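Light Chain (PDB 6BVD) is the zinc-dependent protease domain of a mosaic botulinum neurotoxin and, like other clostridial neurotoxin light chains, probably cleaves a neuronal SNARE protein. Local coordinates at residues F39-E50 and K86-F97. Residues are numbered along the deposited sequence; the frame is centred on the assembly and turned at random.
Sequences FQIMDNVWIIPE and KNKYLQIMIKLF
Leu-90 and Phe-39 meet methyl to ring: CD1 of Leu-90 stands over the centre of the Phe-39 ring, 3.6 Å from the centroid, a CH-pi contact in which the two side chains cross at about a right angle. Leu-90 CD2, the other branch, turns to Pro-49 and Ile-47 and lies 3.8 Å from Pro-49 CG, so the leucine fork spans both strands of the hairpin. With CG1 beside its backbone N (chi1 -57°), Ile-47 divides its branches: CD1 reaches Met-93 CB at 3.8 Å, while CG2 lies in the plane of the Tyr-89 ring, at its edge. Pro-49 CB comes obliquely to the same ring, 3.6 Å from Tyr-89 CD2; the tyrosine hydroxyl is hydrogen-bonded to the carbonyl of Phe-197. Strands 36-40 and 45-48 are antiparallel neighbours in the mixed eight-stranded sheet of the clostridial neurotoxin zinc protease fold, joined by a type II turn from Met-42 to Val-45, and helix 83-100 packs on one face of this hairpin. Its segment 86-97 runs at 151° to strand 45-48, with the axes 10.0 Å apart. Near the turn, Ile-41 extends CG1 anti to its backbone N (chi1 -178°), placing that atom over one face of Phe-97, toward the rim, while CD1 continues to Ile-94 CG1 at 3.7 Å. Met-42 SD approaches the same ring obliquely, 4.0 Å from Phe-97 CE1, a Met-aromatic contact; Leu-110 of helix 104-115 touches both residues. At the other end Pro-49 centres an inverse gamma turn, and Lys-86 passes its aliphatic chain by the Pro-49 carbonyl oxygen, CG nearest, and against Glu-50 CG, which is 3.7 Å from Lys-86 CE. Lys-86 NZ makes a hydrogen bond to the carbonyl oxygen of Leu-80.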
loop_
_atom_site.group_PDB
_atom_site.type_symbol
_atom_site.label_atom_id
_atom_site.label_comp_id
_atom_site.label_asym_id
_atom_site.label_seq_id
_atom_site.Cartn_x
_atom_site.Cartn_y
_atom_site.Cartn_z
ATOM N N PHE A 39 -3.242 12.495 -16.621
ATOM C CA PHE A 39 -3.659 11.359 -15.774
ATOM C C PHE A 39 -4.288 11.895 -14.483
ATOM O O PHE A 39 -3.676 12.684 -13.773
ATOM C CB PHE A 39 -2.442 10.442 -15.505
ATOM C CG PHE A 39 -1.771 9.942 -16.766
ATOM C CD1 PHE A 39 -2.004 8.663 -17.239
ATOM C CD2 PHE A 39 -0.925 10.771 -17.494
ATOM C CE1 PHE A 39 -1.391 8.203 -18.370
ATOM C CE2 PHE A 39 -0.337 10.342 -18.643
ATOM C CZ PHE A 39 -0.563 9.043 -19.098
ATOM N N GLN A 40 -5.549 11.557 -14.235
ATOM C CA GLN A 40 -6.282 12.143 -13.127
ATOM C C GLN A 40 -6.039 11.283 -11.901
ATOM O O GLN A 40 -6.713 10.277 -11.685
ATOM C CB GLN A 40 -7.802 12.249 -13.381
ATOM C CG GLN A 40 -8.436 13.263 -12.442
ATOM C CD GLN A 40 -9.916 13.466 -12.627
ATOM O OE1 GLN A 40 -10.512 14.304 -11.947
ATOM N NE2 GLN A 40 -10.526 12.719 -13.555
ATOM N N ILE A 41 -5.039 11.674 -11.127
ATOM C CA ILE A 41 -4.622 10.885 -9.955
ATOM C C ILE A 41 -5.693 10.858 -8.867
ATOM O O ILE A 41 -5.817 9.868 -8.094
ATOM C CB ILE A 41 -3.219 11.461 -9.425
ATOM C CG1 ILE A 41 -2.727 10.638 -8.228
ATOM C CG2 ILE A 41 -3.332 12.929 -9.118
ATOM C CD1 ILE A 41 -2.090 9.377 -8.648
ATOM N N MET A 42 -6.474 11.932 -8.759
ATOM C CA MET A 42 -7.632 11.969 -7.854
ATOM C C MET A 42 -8.554 12.998 -8.407
ATOM O O MET A 42 -8.113 13.808 -9.251
ATOM C CB MET A 42 -7.248 12.313 -6.379
ATOM C CG MET A 42 -6.398 13.606 -6.233
ATOM S SD MET A 42 -6.216 14.162 -4.485
ATOM C CE MET A 42 -7.807 14.917 -4.244
ATOM N N ASP A 43 -9.815 13.031 -7.960
ATOM C CA ASP A 43 -10.766 14.029 -8.485
ATOM C C ASP A 43 -10.181 15.455 -8.464
ATOM O O ASP A 43 -9.765 15.955 -7.400
ATOM C CB ASP A 43 -12.068 14.031 -7.691
ATOM C CG ASP A 43 -12.976 12.846 -8.008
ATOM O OD1 ASP A 43 -12.758 12.121 -9.000
ATOM O OD2 ASP A 43 -13.936 12.656 -7.248
ATOM N N ASN A 44 -10.190 16.115 -9.640
ATOM C CA ASN A 44 -9.717 17.479 -9.856
ATOM C C ASN A 44 -8.188 17.649 -9.844
ATOM O O ASN A 44 -7.699 18.759 -9.824
ATOM C CB ASN A 44 -10.353 18.471 -8.846
ATOM C CG ASN A 44 -11.867 18.607 -9.028
ATOM O OD1 ASN A 44 -12.362 18.484 -10.143
ATOM N ND2 ASN A 44 -12.605 18.819 -7.928
ATOM N N VAL A 45 -7.431 16.576 -9.874
ATOM C CA VAL A 45 -5.967 16.712 -9.905
ATOM C C VAL A 45 -5.425 15.909 -11.077
ATOM O O VAL A 45 -5.630 14.682 -11.184
ATOM C CB VAL A 45 -5.287 16.220 -8.571
ATOM C CG1 VAL A 45 -3.796 16.477 -8.612
ATOM C CG2 VAL A 45 -5.879 16.924 -7.382
ATOM N N TRP A 46 -4.718 16.598 -11.961
ATOM C CA TRP A 46 -4.166 15.960 -13.153
ATOM C C TRP A 46 -2.677 15.970 -13.097
ATOM O O TRP A 46 -2.077 16.964 -12.667
ATOM C CB TRP A 46 -4.624 16.700 -14.447
ATOM C CG TRP A 46 -6.077 16.524 -14.665
ATOM C CD1 TRP A 46 -7.068 17.269 -14.135
ATOM C CD2 TRP A 46 -6.705 15.473 -15.429
ATOM N NE1 TRP A 46 -8.299 16.759 -14.539
ATOM C CE2 TRP A 46 -8.098 15.659 -15.327
ATOM C CE3 TRP A 46 -6.220 14.403 -16.194
ATOM C CZ2 TRP A 46 -9.033 14.815 -15.991
ATOM C CZ3 TRP A 46 -7.152 13.550 -16.850
ATOM C CH2 TRP A 46 -8.537 13.765 -16.723
ATOM N N ILE A 47 -2.073 14.884 -13.557
ATOM C CA ILE A 47 -0.625 14.852 -13.734
ATOM C C ILE A 47 -0.227 14.806 -15.204
ATOM O O ILE A 47 -0.728 13.961 -15.968
ATOM C CB ILE A 47 -0.003 13.632 -13.013
ATOM C CG1 ILE A 47 -0.373 13.673 -11.532
ATOM C CG2 ILE A 47 1.537 13.563 -13.245
ATOM C CD1 ILE A 47 0.021 12.445 -10.748
ATOM N N ILE A 48 0.680 15.710 -15.596
ATOM C CA ILE A 48 1.346 15.580 -16.879
ATOM C C ILE A 48 2.813 15.220 -16.645
ATOM O O ILE A 48 3.627 16.082 -16.310
ATOM C CB ILE A 48 1.243 16.863 -17.718
ATOM C CG1 ILE A 48 -0.235 17.245 -17.917
ATOM C CG2 ILE A 48 2.013 16.686 -19.053
ATOM C CD1 ILE A 48 -0.462 18.612 -18.573
ATOM N N PRO A 49 3.161 13.938 -16.831
ATOM C CA PRO A 49 4.496 13.495 -16.384
ATOM C C PRO A 49 5.596 13.836 -17.391
ATOM O O PRO A 49 6.263 12.965 -17.933
ATOM C CB PRO A 49 4.320 11.991 -16.229
ATOM C CG PRO A 49 3.332 11.649 -17.355
ATOM C CD PRO A 49 2.375 12.833 -17.419
ATOM N N GLU A 50 5.743 15.128 -17.659
ATOM C CA GLU A 50 6.727 15.656 -18.567
ATOM C C GLU A 50 7.448 16.823 -17.922
ATOM O O GLU A 50 6.900 17.454 -16.993
ATOM C CB GLU A 50 6.073 16.127 -19.896
ATOM C CG GLU A 50 5.274 15.035 -20.612
ATOM C CD GLU A 50 4.717 15.471 -21.941
ATOM O OE1 GLU A 50 5.388 16.286 -22.620
ATOM O OE2 GLU A 50 3.620 14.984 -22.324
ATOM N N LYS A 86 8.668 8.335 -18.028
ATOM C CA LYS A 86 7.421 9.026 -17.689
ATOM C C LYS A 86 6.506 8.087 -16.877
ATOM O O LYS A 86 5.824 8.505 -15.924
ATOM C CB LYS A 86 6.710 9.524 -18.967
ATOM C CG LYS A 86 7.531 10.555 -19.717
ATOM C CD LYS A 86 6.706 11.117 -20.921
ATOM C CE LYS A 86 7.410 12.218 -21.704
ATOM N NZ LYS A 86 8.512 11.753 -22.578
ATOM N N ASN A 87 6.504 6.810 -17.251
ATOM C CA ASN A 87 5.687 5.841 -16.542
ATOM C C ASN A 87 6.211 5.626 -15.118
ATOM O O ASN A 87 5.442 5.483 -14.179
ATOM C CB ASN A 87 5.638 4.519 -17.298
ATOM C CG ASN A 87 4.754 3.497 -16.600
ATOM O OD1 ASN A 87 3.538 3.671 -16.518
ATOM N ND2 ASN A 87 5.360 2.453 -16.061
ATOM N N LYS A 88 7.528 5.604 -14.973
ATOM C CA LYS A 88 8.119 5.439 -13.659
ATOM C C LYS A 88 7.698 6.604 -12.760
ATOM O O LYS A 88 7.269 6.386 -11.629
ATOM C CB LYS A 88 9.647 5.347 -13.759
ATOM C CG LYS A 88 10.283 4.866 -12.461
ATOM C CD LYS A 88 11.778 5.118 -12.428
ATOM C CE LYS A 88 12.385 4.613 -11.115
ATOM N NZ LYS A 88 13.850 4.860 -11.069
ATOM N N TYR A 89 7.776 7.831 -13.305
ATOM C CA TYR A 89 7.358 9.056 -12.625
ATOM C C TYR A 89 5.883 8.953 -12.182
ATOM O O TYR A 89 5.526 9.317 -11.055
ATOM C CB TYR A 89 7.576 10.300 -13.568
ATOM C CG TYR A 89 7.152 11.607 -12.972
ATOM C CD1 TYR A 89 8.092 12.500 -12.435
ATOM C CD2 TYR A 89 5.802 11.974 -12.960
ATOM C CE1 TYR A 89 7.694 13.697 -11.867
ATOM C CE2 TYR A 89 5.395 13.168 -12.410
ATOM C CZ TYR A 89 6.339 14.032 -11.880
ATOM O OH TYR A 89 5.906 15.213 -11.343
ATOM N N LEU A 90 5.020 8.497 -13.081
ATOM C CA LEU A 90 3.618 8.285 -12.747
ATOM C C LEU A 90 3.467 7.297 -11.561
ATOM O O LEU A 90 2.696 7.541 -10.656
ATOM C CB LEU A 90 2.863 7.716 -13.932
ATOM C CG LEU A 90 2.384 8.685 -14.999
ATOM C CD1 LEU A 90 1.447 7.932 -15.983
ATOM C CD2 LEU A 90 1.689 9.875 -14.360
ATOM N N GLN A 91 4.177 6.180 -11.597
ATOM C CA GLN A 91 4.011 5.191 -10.515
ATOM C C GLN A 91 4.490 5.711 -9.161
ATOM O O GLN A 91 3.978 5.310 -8.111
ATOM C CB GLN A 91 4.734 3.880 -10.847
ATOM C CG GLN A 91 4.359 3.310 -12.199
ATOM C CD GLN A 91 2.861 3.227 -12.433
ATOM O OE1 GLN A 91 2.120 2.696 -11.615
ATOM N NE2 GLN A 91 2.408 3.752 -13.589
ATOM N N ILE A 92 5.531 6.529 -9.165
ATOM C CA ILE A 92 6.022 7.087 -7.915
ATOM C C ILE A 92 4.983 8.059 -7.386
ATOM O O ILE A 92 4.678 8.071 -6.204
ATOM C CB ILE A 92 7.393 7.769 -8.144
ATOM C CG1 ILE A 92 8.402 6.697 -8.544
ATOM C CG2 ILE A 92 7.813 8.635 -6.932
ATOM C CD1 ILE A 92 9.759 7.245 -8.957
ATOM N N MET A 93 4.414 8.872 -8.275
ATOM C CA MET A 93 3.406 9.833 -7.867
ATOM C C MET A 93 2.184 9.101 -7.280
ATOM O O MET A 93 1.612 9.533 -6.273
ATOM C CB MET A 93 2.986 10.741 -9.047
ATOM C CG MET A 93 4.099 11.634 -9.550
ATOM S SD MET A 93 4.810 12.659 -8.257
ATOM C CE MET A 93 3.389 13.616 -7.707
ATOM N N ILE A 94 1.815 7.980 -7.882
ATOM C CA ILE A 94 0.739 7.159 -7.351
ATOM C C ILE A 94 1.112 6.687 -5.930
ATOM O O ILE A 94 0.335 6.747 -4.985
ATOM C CB ILE A 94 0.492 5.955 -8.268
ATOM C CG1 ILE A 94 -0.206 6.387 -9.564
ATOM C CG2 ILE A 94 -0.381 4.929 -7.608
ATOM C CD1 ILE A 94 -0.226 5.285 -10.605
ATOM N N LYS A 95 2.353 6.268 -5.782
ATOM C CA LYS A 95 2.792 5.777 -4.453
ATOM C C LYS A 95 2.763 6.904 -3.408
ATOM O O LYS A 95 2.347 6.706 -2.239
ATOM C CB LYS A 95 4.189 5.160 -4.563
ATOM C CG LYS A 95 4.570 4.306 -3.324
ATOM C CD LYS A 95 5.842 3.513 -3.561
ATOM C CE LYS A 95 6.143 2.655 -2.313
ATOM N NZ LYS A 95 7.069 1.603 -2.733
ATOM N N LEU A 96 3.173 8.104 -3.821
ATOM C CA LEU A 96 3.199 9.226 -2.883
ATOM C C LEU A 96 1.800 9.707 -2.492
ATOM O O LEU A 96 1.549 10.011 -1.323
ATOM C CB LEU A 96 4.023 10.393 -3.450
ATOM C CG LEU A 96 5.488 10.086 -3.751
ATOM C CD1 LEU A 96 6.231 11.326 -4.241
ATOM C CD2 LEU A 96 6.254 9.519 -2.513
ATOM N N PHE A 97 0.862 9.700 -3.443
ATOM C CA PHE A 97 -0.501 10.049 -3.103
ATOM C C PHE A 97 -1.122 8.973 -2.186
ATOM O O PHE A 97 -1.846 9.332 -1.255
ATOM C CB PHE A 97 -1.360 10.263 -4.363
ATOM C CG PHE A 97 -1.316 11.690 -4.883
ATOM C CD1 PHE A 97 -2.284 12.603 -4.518
ATOM C CD2 PHE A 97 -0.281 12.111 -5.703
ATOM C CE1 PHE A 97 -2.241 13.929 -4.989
ATOM C CE2 PHE A 97 -0.217 13.418 -6.207
ATOM C CZ PHE A 97 -1.193 14.347 -5.842
#